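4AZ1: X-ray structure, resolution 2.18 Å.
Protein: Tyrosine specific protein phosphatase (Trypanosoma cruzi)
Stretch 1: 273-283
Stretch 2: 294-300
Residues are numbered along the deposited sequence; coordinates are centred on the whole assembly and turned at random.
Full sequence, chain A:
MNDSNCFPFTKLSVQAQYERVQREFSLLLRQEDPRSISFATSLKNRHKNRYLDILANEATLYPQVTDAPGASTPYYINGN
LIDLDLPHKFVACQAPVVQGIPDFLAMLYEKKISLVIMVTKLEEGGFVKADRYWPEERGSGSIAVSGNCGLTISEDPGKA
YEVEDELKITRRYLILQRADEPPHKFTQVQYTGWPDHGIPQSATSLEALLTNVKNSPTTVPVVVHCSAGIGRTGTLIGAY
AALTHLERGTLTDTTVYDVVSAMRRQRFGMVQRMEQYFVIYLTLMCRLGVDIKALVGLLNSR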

# COMPACT_ATOMS: atom_id res chain seq x y z
N ARG A 273 21.40 -5.30 17.75
CA ARG A 273 21.54 -6.20 18.90
C ARG A 273 22.93 -6.79 18.93
O ARG A 273 23.55 -6.97 17.88
N MET A 274 23.40 -7.11 20.13
CA MET A 274 24.76 -7.59 20.32
C MET A 274 25.03 -8.84 19.47
O MET A 274 26.07 -8.94 18.80
N GLU A 275 24.09 -9.78 19.47
CA GLU A 275 24.31 -11.03 18.75
C GLU A 275 24.31 -10.79 17.25
O GLU A 275 24.91 -11.57 16.51
N GLN A 276 23.68 -9.71 16.79
CA GLN A 276 23.72 -9.40 15.36
C GLN A 276 25.12 -8.91 14.96
O GLN A 276 25.58 -9.19 13.87
N TYR A 277 25.78 -8.18 15.85
CA TYR A 277 27.14 -7.71 15.62
C TYR A 277 28.09 -8.91 15.66
O TYR A 277 29.02 -9.05 14.84
N PHE A 278 27.84 -9.79 16.62
CA PHE A 278 28.58 -11.04 16.72
C PHE A 278 28.53 -11.84 15.41
O PHE A 278 29.56 -12.36 14.96
N VAL A 279 27.36 -11.92 14.78
CA VAL A 279 27.22 -12.69 13.53
C VAL A 279 28.22 -12.25 12.44
O VAL A 279 28.72 -13.08 11.69
N ILE A 280 28.56 -10.96 12.38
CA ILE A 280 29.53 -10.53 11.38
C ILE A 280 30.89 -11.21 11.63
O ILE A 280 31.49 -11.71 10.69
N TYR A 281 31.35 -11.27 12.87
CA TYR A 281 32.58 -12.02 13.17
C TYR A 281 32.45 -13.50 12.81
O TYR A 281 33.41 -14.11 12.32
N LEU A 282 31.29 -14.09 13.10
CA LEU A 282 31.05 -15.51 12.81
C LEU A 282 31.13 -15.81 11.31
O LEU A 282 31.66 -16.85 10.91
N THR A 283 30.59 -14.92 10.49
CA THR A 283 30.66 -15.16 9.04
C THR A 283 32.12 -15.07 8.57
O THR A 283 32.52 -15.81 7.67
N ALA A 294 31.77 -23.47 19.53
CA ALA A 294 31.83 -23.04 20.93
C ALA A 294 31.25 -21.62 21.14
O ALA A 294 30.61 -21.36 22.16
N LEU A 295 31.50 -20.72 20.19
CA LEU A 295 30.95 -19.36 20.27
C LEU A 295 29.44 -19.37 20.11
O LEU A 295 28.72 -18.73 20.89
N VAL A 296 28.96 -20.07 19.08
CA VAL A 296 27.53 -20.30 18.88
C VAL A 296 26.93 -20.89 20.15
O VAL A 296 25.84 -20.50 20.57
N GLY A 297 27.67 -21.80 20.78
CA GLY A 297 27.25 -22.39 22.05
C GLY A 297 27.05 -21.36 23.15
O GLY A 297 26.05 -21.41 23.87
N LEU A 298 27.99 -20.43 23.28
CA LEU A 298 27.86 -19.35 24.26
C LEU A 298 26.70 -18.39 23.98
O LEU A 298 26.13 -17.79 24.90
N LEU A 299 26.34 -18.24 22.71
CA LEU A 299 25.28 -17.31 22.36
C LEU A 299 23.89 -17.94 22.54
O LEU A 299 22.90 -17.23 22.70
N ASN A 300 23.83 -19.27 22.54
CA ASN A 300 22.56 -19.98 22.72
C ASN A 300 22.21 -20.25 24.19
O ASN A 300 22.86 -19.75 25.12

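Helices 274-283 and 294-299 run nearly antiparallel, their N-to-C directions 171° apart and their axes 11.6 Å apart at closest approach. The backbone register sets Glu275 beside Leu299 (CA to CA, 7.3 Å) and Leu282 beside Leu295 (CA to CA, 8.4 Å), and the side chains between these pairs meet across the gap. No hydrogen bond crosses it; the 305 Å² buried, both sides summed, is essentially apolar.

Leu299 contributes most, with 97 Å² covered. Its CA-to-CB bond points toward the other helix, and the m, t rotamer (chi1 -75°, chi2 164°) places it as a knob among Met274, Glu275, Phe278 and Leu282. Leu299 CD2 lies 3.6 Å from Phe278 CD2, 4.2 Å from Met274 CE and 4.2 Å from Glu275 CB. Leu299 CD1 is 4.1 Å from Leu282 CD1 and also sits over one face of the Phe278 ring, 4.0 Å from its centroid and 20° off the normal, which is CH-pi geometry.

Phe278 and Leu282, one helical turn apart, each have 56 Å² covered and point toward the second helix. The chi1 of Phe278, -141°, falls between wells, with chi2 at -45°; its CZ reaches Leu295 CD2 at 3.8 Å, an oblique approach. Leu282 is m, t like Leu299; its CD2 lies 4.0 Å from Leu295 CD1, while its CD1 stands 4.4 Å from Val296 CG2. Leu295 (m, t) points toward the first helix, whereas the CA-to-CB bond of Val296 points away, and its CG2 makes the longest of these contacts.

Polar groups stay outside this packing. Glu275 (chi1 70°, p) starts toward the second helix, but its end leads away, leaving CB as the contact atom. Within the first stretch, Arg273 N donates to Gln276 OE1 (3.1 Å) at the N-cap, and Thr283 OG1 donates to Ile280 O (3.0 Å).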

# COMPACT_ATOMS: atom_id res chain seq x y z
CB ARG A 273 20.50 -7.34 18.84
CG ARG A 273 19.08 -6.84 18.65
CD ARG A 273 18.05 -7.94 18.94
NE ARG A 273 16.75 -7.62 18.33
CZ ARG A 273 15.88 -6.73 18.83
NH1 ARG A 273 16.20 -6.03 19.92
NH2 ARG A 273 14.71 -6.51 18.23
CB MET A 274 25.02 -7.87 21.81
CG MET A 274 26.44 -8.30 22.15
SD MET A 274 26.71 -10.07 21.88
CE MET A 274 25.98 -10.75 23.38
CB GLU A 275 23.30 -12.12 19.14
CG GLU A 275 21.90 -11.86 18.65
CD GLU A 275 21.13 -10.91 19.54
OE1 GLU A 275 21.71 -10.39 20.53
OE2 GLU A 275 19.93 -10.69 19.25
CB GLN A 276 22.63 -8.39 14.97
CG GLN A 276 21.21 -8.98 14.99
CD GLN A 276 20.14 -7.91 15.10
OE1 GLN A 276 20.46 -6.72 15.19
NE2 GLN A 276 18.86 -8.32 15.12
CB TYR A 277 27.51 -6.66 16.69
CG TYR A 277 28.90 -6.07 16.57
CD1 TYR A 277 29.23 -5.19 15.53
CD2 TYR A 277 29.89 -6.38 17.50
CE1 TYR A 277 30.51 -4.64 15.42
CE2 TYR A 277 31.17 -5.83 17.40
CZ TYR A 277 31.47 -4.96 16.36
OH TYR A 277 32.74 -4.41 16.26
CB PHE A 278 28.03 -11.87 17.87
CG PHE A 278 29.08 -12.58 18.64
CD1 PHE A 278 30.10 -13.26 17.98
CD2 PHE A 278 29.07 -12.56 20.03
CE1 PHE A 278 31.09 -13.93 18.70
CE2 PHE A 278 30.06 -13.22 20.76
CZ PHE A 278 31.07 -13.90 20.10
CB VAL A 279 25.75 -12.72 13.01
CG1 VAL A 279 25.65 -13.47 11.66
CG2 VAL A 279 24.83 -13.40 14.01
CB ILE A 280 29.70 -9.00 11.29
CG1 ILE A 280 28.34 -8.33 11.07
CG2 ILE A 280 30.68 -8.63 10.14
CD1 ILE A 280 28.36 -6.82 11.32
CB TYR A 281 32.98 -11.88 14.65
CG TYR A 281 33.71 -10.61 14.99
CD1 TYR A 281 35.08 -10.50 14.80
CD2 TYR A 281 33.04 -9.50 15.52
CE1 TYR A 281 35.77 -9.33 15.12
CE2 TYR A 281 33.71 -8.34 15.83
CZ TYR A 281 35.08 -8.26 15.64
OH TYR A 281 35.76 -7.09 15.96
CB LEU A 282 29.68 -15.95 13.34
CG LEU A 282 29.54 -15.84 14.85
CD1 LEU A 282 28.15 -16.28 15.33
CD2 LEU A 282 30.64 -16.63 15.53
CB THR A 283 29.77 -14.19 8.21
OG1 THR A 283 30.37 -12.89 8.15
CG2 THR A 283 28.40 -14.07 8.83
CB ALA A 294 33.26 -23.12 21.44
CB LEU A 295 31.56 -18.45 19.20
CG LEU A 295 32.96 -17.91 19.47
CD1 LEU A 295 33.40 -16.99 18.34
CD2 LEU A 295 32.96 -17.15 20.79
CB VAL A 296 27.30 -21.25 17.67
CG1 VAL A 296 25.84 -21.72 17.59
CG2 VAL A 296 27.70 -20.56 16.38
CB LEU A 298 29.16 -18.56 24.34
CG LEU A 298 30.27 -19.15 25.20
CD1 LEU A 298 31.47 -18.22 25.24
CD2 LEU A 298 29.73 -19.38 26.60
CB LEU A 299 25.47 -16.77 20.93
CG LEU A 299 26.56 -15.72 20.68
CD1 LEU A 299 26.86 -15.61 19.19
CD2 LEU A 299 26.16 -14.36 21.23
CB ASN A 300 22.55 -21.30 21.93
CG ASN A 300 22.48 -21.09 20.42
OD1 ASN A 300 22.11 -20.02 19.94
ND2 ASN A 300 22.83 -22.14 19.67